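Local coordinates for halogenase (PDB 3E1T), which is an FAD-dependent halogenase of a myxobacterium that probably chlorinates a precursor of the natural product chondrochloren, at residues G47-P52 / A105-R110. Residues are numbered along the deposited sequence; the frame is centred on the assembly and turned at random.
Sequences GESLLP and AYQVER. With FAD (flavin-adenine dinucleotide), chain C.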
loop_
_atom_site.group_PDB
_atom_site.type_symbol
_atom_site.label_atom_id
_atom_site.label_comp_id
_atom_site.label_asym_id
_atom_site.label_seq_id
_atom_site.Cartn_x
_atom_site.Cartn_y
_atom_site.Cartn_z
ATOM N N GLY A 47 -3.116 7.785 0.224
ATOM C CA GLY A 47 -2.589 6.787 -0.698
ATOM C C GLY A 47 -2.662 7.249 -2.144
ATOM O O GLY A 47 -3.329 6.621 -2.967
ATOM N N GLU A 48 -1.909 8.307 -2.448
ATOM C CA GLU A 48 -2.091 9.129 -3.648
ATOM C C GLU A 48 -1.086 8.871 -4.773
ATOM O O GLU A 48 -1.405 9.036 -5.954
ATOM C CB GLU A 48 -2.062 10.598 -3.228
ATOM C CG GLU A 48 -3.247 10.971 -2.317
ATOM C CD GLU A 48 -2.909 11.980 -1.245
ATOM O OE1 GLU A 48 -3.837 12.669 -0.768
ATOM O OE2 GLU A 48 -1.731 12.083 -0.846
ATOM N N SER A 49 0.109 8.429 -4.419
ATOM C CA SER A 49 1.162 8.206 -5.402
ATOM C C SER A 49 1.135 6.776 -5.944
ATOM O O SER A 49 1.275 5.805 -5.192
ATOM C CB SER A 49 2.532 8.547 -4.795
ATOM O OG SER A 49 3.486 8.824 -5.811
ATOM N N LEU A 50 0.975 6.653 -7.259
ATOM C CA LEU A 50 0.761 5.359 -7.892
ATOM C C LEU A 50 1.978 4.840 -8.663
ATOM O O LEU A 50 2.936 5.572 -8.902
ATOM C CB LEU A 50 -0.469 5.408 -8.815
ATOM C CG LEU A 50 -1.839 5.846 -8.264
ATOM C CD1 LEU A 50 -2.879 5.667 -9.349
ATOM C CD2 LEU A 50 -2.229 5.046 -7.001
ATOM N N LEU A 51 1.908 3.563 -9.040
ATOM C CA LEU A 51 2.952 2.861 -9.772
ATOM C C LEU A 51 2.458 2.495 -11.176
ATOM O O LEU A 51 1.242 2.396 -11.404
ATOM C CB LEU A 51 3.384 1.585 -9.015
ATOM C CG LEU A 51 3.888 1.725 -7.566
ATOM C CD1 LEU A 51 4.465 0.421 -7.043
ATOM C CD2 LEU A 51 4.901 2.872 -7.404
ATOM N N PRO A 52 3.396 2.304 -12.122
ATOM C CA PRO A 52 3.109 1.898 -13.496
ATOM C C PRO A 52 2.382 0.552 -13.637
ATOM O O PRO A 52 1.597 0.382 -14.572
ATOM C CB PRO A 52 4.512 1.815 -14.128
ATOM C CG PRO A 52 5.317 2.778 -13.326
ATOM C CD PRO A 52 4.843 2.532 -11.933
ATOM N N ALA A 105 3.292 6.944 -14.127
ATOM C CA ALA A 105 2.077 6.739 -13.355
ATOM C C ALA A 105 1.424 8.090 -13.070
ATOM O O ALA A 105 1.752 9.089 -13.709
ATOM C CB ALA A 105 2.384 5.996 -12.059
ATOM N N TYR A 106 0.492 8.117 -12.123
ATOM C CA TYR A 106 -0.185 9.352 -11.767
ATOM C C TYR A 106 -0.110 9.641 -10.279
ATOM O O TYR A 106 0.120 8.731 -9.474
ATOM C CB TYR A 106 -1.647 9.300 -12.206
ATOM C CG TYR A 106 -1.883 9.179 -13.704
ATOM C CD1 TYR A 106 -1.602 10.244 -14.575
ATOM C CD2 TYR A 106 -2.429 8.014 -14.246
ATOM C CE1 TYR A 106 -1.844 10.137 -15.957
ATOM C CE2 TYR A 106 -2.677 7.894 -15.616
ATOM C CZ TYR A 106 -2.380 8.958 -16.465
ATOM O OH TYR A 106 -2.628 8.834 -17.817
ATOM N N GLN A 107 -0.297 10.913 -9.931
ATOM C CA GLN A 107 -0.519 11.345 -8.563
ATOM C C GLN A 107 -2.003 11.661 -8.461
ATOM O O GLN A 107 -2.490 12.594 -9.110
ATOM C CB GLN A 107 0.284 12.611 -8.236
ATOM C CG GLN A 107 1.750 12.594 -8.634
ATOM C CD GLN A 107 2.625 11.791 -7.686
ATOM O OE1 GLN A 107 2.156 10.865 -7.020
ATOM N NE2 GLN A 107 3.917 12.135 -7.633
ATOM N N VAL A 108 -2.729 10.881 -7.665
ATOM C CA VAL A 108 -4.186 10.942 -7.713
ATOM C C VAL A 108 -4.829 11.434 -6.438
ATOM O O VAL A 108 -4.392 11.103 -5.333
ATOM C CB VAL A 108 -4.810 9.581 -8.113
ATOM C CG1 VAL A 108 -4.156 9.039 -9.376
ATOM C CG2 VAL A 108 -4.720 8.548 -6.968
ATOM N N GLU A 109 -5.877 12.234 -6.604
ATOM C CA GLU A 109 -6.802 12.506 -5.527
ATOM C C GLU A 109 -7.595 11.221 -5.359
ATOM O O GLU A 109 -8.284 10.775 -6.275
ATOM C CB GLU A 109 -7.716 13.674 -5.881
ATOM C CG GLU A 109 -7.085 15.029 -5.612
ATOM C CD GLU A 109 -7.821 16.164 -6.288
ATOM O OE1 GLU A 109 -7.518 16.439 -7.473
ATOM O OE2 GLU A 109 -8.688 16.779 -5.622
ATOM N N ARG A 110 -7.457 10.598 -4.196
ATOM C CA ARG A 110 -8.044 9.282 -3.980
ATOM C C ARG A 110 -9.571 9.303 -4.040
ATOM O O ARG A 110 -10.185 8.373 -4.561
ATOM C CB ARG A 110 -7.573 8.710 -2.656
ATOM C CG ARG A 110 -7.552 7.232 -2.641
ATOM C CD ARG A 110 -6.496 6.678 -3.579
ATOM N NE ARG A 110 -6.064 5.349 -3.158
ATOM C CZ ARG A 110 -6.648 4.597 -2.225
ATOM N NH1 ARG A 110 -7.744 4.985 -1.592
ATOM N NH2 ARG A 110 -6.138 3.414 -1.948
HETATM P PA FAD C . -9.022 1.224 1.351
HETATM O O1A FAD C . -8.510 2.196 0.321
HETATM O O2A FAD C . -8.788 1.623 2.768
HETATM O O5B FAD C . -10.613 1.074 1.116
HETATM C C5B FAD C . -11.394 0.178 1.890
HETATM C C4B FAD C . -12.869 0.584 1.802
HETATM O O4B FAD C . -13.665 -0.216 2.653
HETATM C C3B FAD C . -13.071 2.027 2.250
HETATM O O3B FAD C . -13.731 2.713 1.210
HETATM C C2B FAD C . -13.962 1.944 3.471
HETATM O O2B FAD C . -14.917 2.967 3.446
HETATM C C1B FAD C . -14.614 0.583 3.313
HETATM N N9A FAD C . -14.998 -0.089 4.568
HETATM C C8A FAD C . -14.345 -0.110 5.775
HETATM N N7A FAD C . -15.065 -0.879 6.624
HETATM C C5A FAD C . -16.156 -1.358 5.977
HETATM C C6A FAD C . -17.229 -2.177 6.362
HETATM N N6A FAD C . -17.398 -2.560 7.634
HETATM N N1A FAD C . -18.197 -2.483 5.434
HETATM C C2A FAD C . -18.149 -1.975 4.162
HETATM N N3A FAD C . -17.097 -1.161 3.801
HETATM C C4A FAD C . -16.118 -0.865 4.686
HETATM N N1 FAD C . -0.377 3.784 -1.214
HETATM C C2 FAD C . 0.024 4.161 -2.466
HETATM O O2 FAD C . -0.216 3.403 -3.402
HETATM N N3 FAD C . 0.693 5.361 -2.636
HETATM C C4 FAD C . 0.949 6.193 -1.551
HETATM O O4 FAD C . 1.525 7.272 -1.702
HETATM C C4X FAD C . 0.553 5.801 -0.279
HETATM N N5 FAD C . 0.789 6.599 0.824
HETATM C C5X FAD C . 0.375 6.188 2.076
HETATM C C6 FAD C . 0.617 6.983 3.201
HETATM C C7 FAD C . 0.194 6.555 4.469
HETATM C C7M FAD C . 0.655 7.308 5.684
HETATM C C8 FAD C . -0.468 5.329 4.616
HETATM C C8M FAD C . -0.756 4.737 5.977
HETATM C C9 FAD C . -0.714 4.550 3.490
HETATM C C9A FAD C . -0.295 4.967 2.222
HETATM N N10 FAD C . -0.560 4.174 1.121
HETATM C C10 FAD C . -0.130 4.582 -0.124
HETATM C "C1'" FAD C . -1.385 2.906 1.256
HETATM C "C2'" FAD C . -2.831 3.041 0.765
HETATM O "O2'" FAD C . -3.492 3.961 1.609
HETATM C "C3'" FAD C . -3.562 1.691 0.829
HETATM O "O3'" FAD C . -2.682 0.628 0.533
HETATM C "C4'" FAD C . -4.731 1.544 -0.145
HETATM O "O4'" FAD C . -5.707 2.521 0.140
HETATM C "C5'" FAD C . -5.346 0.152 0.010
HETATM O "O5'" FAD C . -6.594 0.115 -0.624
HETATM P P FAD C . -7.752 -0.882 -0.129
HETATM O O1P FAD C . -8.736 -1.084 -1.262
HETATM O O2P FAD C . -7.173 -2.197 0.289
HETATM O O3P FAD C . -8.360 -0.211 1.175
HETATM O O HOH W 1 -6.457 11.558 -1.650
#
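S49 and Q107 form a single antiparallel bridge, in which V108 N donates to E48 O at 2.8 Å, almost straight at 177°, and L50 N donates to Y106 O at 3.2 Å. The same two residues also meet through their side chains. S49 OG gives its proton to Q107 OE1 at 2.7 Å, in the carbonyl plane and on a lone pair. The glutamine chain is bent at chi2 (-78°), which turns its OE1 toward the S49 hydroxyl. Q107 NE2 bonds to G208 O, and S49 OG has a second partner in K76 NZ. A leucine in place of Q107 would probably leave the S49 hydroxyl without its acceptor and G208 O without this donor.

L50 and V108 cross at about a right angle, with L50 CD1 3.6 Å from V108 CG1. The A105 methyl group lies against the L50 carbonyl, CB to O 3.2 Å.

The bridged S49 also faces the flavin through its backbone. S49 O accepts from FAD N3 at 2.7 Å, and S49 N donates to FAD O4, so one residue pairs with two polar atoms of the pyrimidine ring. At G47 a side chain would run into the ribityl O2'. R110 reaches past G47 O to the ribityl and phosphate part of FAD, and its NH1 forms a salt bridge with D114. A water joins E48 OE1 to R110 N, while the E48 carboxylate also bonds to Y195 and S231.

The contact is buried. F113 of helix 110-123 touches both L50 and V108, V316 of helix 315-333 packs on L50 and R110, and I223 of strand 218-224 touches E48, S49 and Q107. Segment 47-52 leads into helix 52-61, and strand 105-106 pairs antiparallel with strand 75-82 of the large mixed sheet.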